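Local coordinates for glyoxalase family protein (Listeria monocytogenes, PDB 2P7O) that catalyses the hydration of the antibiotic fosfomycin and so confers resistance to it, with manganese as the likely cofactor, at the interface of chains A and B. Numbering follows the deposited sequence. Chains: chain A/B, Glyoxalase family protein.

The interface of chains A and B. Residues chain A 7, 9, 46, 55, 57; chain B 69, 118, 125-126, 128.
A:Thr9 and B:His69 pair their backbones in an antiparallel bridge between strand 4-12 of chain A and strand 69-73 of chain B. The protein belongs to the glyoxalase/bleomycin resistance/dioxygenase superfamily, whose members commonly build metal sites between paired modules. A:Thr9 N gives its hydrogen to B:His69 O, and B:His69 N returns one to A:Thr9 O, each bond 3.0 Å long.

The side chains of this pair lie side by side and point the same way. A:Thr9 CB rests over the face of the B:His69 imidazole, 3.7 Å from the ring centre, and CG2 nears the ring at CE1. A:Thr9 OG1 lies beside its own backbone N (chi1 -72°). From there the hydroxyl donates to carboxylate oxygen OE1 of B:Glu126 at 2.8 Å, meeting it from above the carboxylate plane. The other oxygen, B:Glu126 OE2, accepts from B:Leu128 N at 2.9 Å, so both ends of the carboxylate are held. The B:Glu126 chain bends at chi2 (46°), turning its carboxylate toward A:Thr9.

B:His69, B:Glu118 and B:Glu126 belong to the manganese site seen in this structure. A:His7, from the other chain, is a likely further ligand, which would place the site across the interface. B:Glu126 OE1, besides taking the A:Thr9 hydroxyl, lies near A:His7 NE2. A:His7 NE2 stands 3.1 Å from B:Glu118 OE1, with ring and carboxylate planes 86° apart.

Apolar contacts pack against the aliphatic part of B:Glu126. A:Met57 CE touches B:Glu126 CG at 3.6 Å, while its SD meets B:Leu128 CD1. A:Cys55 SG lies 4.0 Å from B:Glu126 CB. The rim of A:Phe46 approaches the backbone joining B:Glu125 to B:Glu126.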
loop_
_atom_site.group_PDB
_atom_site.type_symbol
_atom_site.label_atom_id
_atom_site.label_comp_id
_atom_site.label_asym_id
_atom_site.label_seq_id
_atom_site.Cartn_x
_atom_site.Cartn_y
_atom_site.Cartn_z
ATOM N N HIS A 7 -7.484 -1.250 5.247
ATOM C CA HIS A 7 -6.843 0.080 5.387
ATOM C C HIS A 7 -5.408 -0.082 4.913
ATOM O O HIS A 7 -4.921 -1.208 4.786
ATOM C CB HIS A 7 -6.888 0.615 6.828
ATOM C CG HIS A 7 -6.236 -0.217 7.880
ATOM N ND1 HIS A 7 -6.938 -1.314 8.427
ATOM C CD2 HIS A 7 -5.043 -0.218 8.509
ATOM C CE1 HIS A 7 -6.194 -1.916 9.353
ATOM N NE2 HIS A 7 -5.038 -1.275 9.421
ATOM N N THR A 9 -1.652 1.536 6.383
ATOM C CA THR A 9 -1.054 2.342 7.445
ATOM C C THR A 9 0.358 2.723 6.997
ATOM O O THR A 9 1.175 1.851 6.654
ATOM C CB THR A 9 -1.047 1.523 8.758
ATOM O OG1 THR A 9 -2.423 1.465 9.209
ATOM C CG2 THR A 9 -0.146 2.143 9.820
ATOM N N PHE A 46 -6.443 9.091 11.029
ATOM C CA PHE A 46 -7.040 8.404 9.877
ATOM C C PHE A 46 -7.578 9.438 8.875
ATOM O O PHE A 46 -8.134 10.476 9.246
ATOM C CB PHE A 46 -8.139 7.436 10.311
ATOM C CG PHE A 46 -7.722 5.992 10.534
ATOM C CD1 PHE A 46 -7.911 5.043 9.550
ATOM C CD2 PHE A 46 -7.163 5.618 11.761
ATOM C CE1 PHE A 46 -7.557 3.710 9.765
ATOM C CE2 PHE A 46 -6.813 4.304 11.975
ATOM C CZ PHE A 46 -6.989 3.347 10.961
ATOM N N CYS A 55 -4.366 5.175 7.478
ATOM C CA CYS A 55 -3.873 5.646 8.779
ATOM C C CYS A 55 -2.439 6.100 8.640
ATOM O O CYS A 55 -1.605 5.405 7.981
ATOM C CB CYS A 55 -3.924 4.424 9.751
ATOM S SG CYS A 55 -3.055 4.705 11.297
ATOM N N MET A 57 0.879 7.219 11.159
ATOM C CA MET A 57 1.353 6.957 12.521
ATOM C C MET A 57 2.790 7.466 12.647
ATOM O O MET A 57 3.583 7.243 11.740
ATOM C CB MET A 57 1.178 5.457 12.738
ATOM C CG MET A 57 2.050 4.611 13.641
ATOM S SD MET A 57 1.304 2.953 13.964
ATOM C CE MET A 57 -0.076 3.551 14.975
ATOM N N HIS B 69 2.080 -1.013 6.314
ATOM C CA HIS B 69 1.455 -2.303 5.953
ATOM C C HIS B 69 0.184 -2.043 5.172
ATOM O O HIS B 69 -0.425 -0.974 5.255
ATOM C CB HIS B 69 1.157 -3.125 7.176
ATOM C CG HIS B 69 0.313 -2.539 8.264
ATOM N ND1 HIS B 69 0.784 -1.697 9.246
ATOM C CD2 HIS B 69 -0.995 -2.713 8.529
ATOM C CE1 HIS B 69 -0.229 -1.395 10.054
ATOM N NE2 HIS B 69 -1.346 -1.980 9.614
ATOM N N GLU B 118 -1.508 -7.321 7.042
ATOM C CA GLU B 118 -2.442 -7.534 8.155
ATOM C C GLU B 118 -3.718 -8.118 7.580
ATOM O O GLU B 118 -4.197 -7.650 6.541
ATOM C CB GLU B 118 -2.763 -6.212 8.876
ATOM C CG GLU B 118 -3.726 -6.312 10.090
ATOM C CD GLU B 118 -4.041 -4.972 10.729
ATOM O OE1 GLU B 118 -3.544 -3.918 10.233
ATOM O OE2 GLU B 118 -4.800 -4.886 11.724
ATOM N N GLU B 125 -9.457 0.117 13.087
ATOM C CA GLU B 125 -8.527 0.779 13.976
ATOM C C GLU B 125 -7.134 0.238 13.635
ATOM O O GLU B 125 -6.939 -0.820 13.010
ATOM C CB GLU B 125 -8.877 0.538 15.462
ATOM C CG GLU B 125 -9.235 -0.911 15.724
ATOM C CD GLU B 125 -9.557 -1.280 17.160
ATOM O OE1 GLU B 125 -10.113 -0.451 17.920
ATOM O OE2 GLU B 125 -9.342 -2.470 17.510
ATOM N N GLU B 126 -6.154 0.964 14.170
ATOM C CA GLU B 126 -4.779 0.462 14.031
ATOM C C GLU B 126 -4.395 -0.273 15.303
ATOM O O GLU B 126 -4.390 0.267 16.440
ATOM C CB GLU B 126 -3.856 1.676 13.771
ATOM C CG GLU B 126 -2.400 1.205 13.601
ATOM C CD GLU B 126 -2.338 -0.001 12.677
ATOM O OE1 GLU B 126 -2.926 0.050 11.576
ATOM O OE2 GLU B 126 -1.688 -0.981 13.147
ATOM N N LEU B 128 -1.319 -2.032 15.777
ATOM C CA LEU B 128 0.103 -2.393 15.935
ATOM C C LEU B 128 0.553 -2.224 17.390
ATOM O O LEU B 128 1.382 -2.974 17.938
ATOM C CB LEU B 128 0.989 -1.564 15.005
ATOM C CG LEU B 128 1.190 -1.918 13.532
ATOM C CD1 LEU B 128 1.808 -0.768 12.726
ATOM C CD2 LEU B 128 2.086 -3.147 13.399
#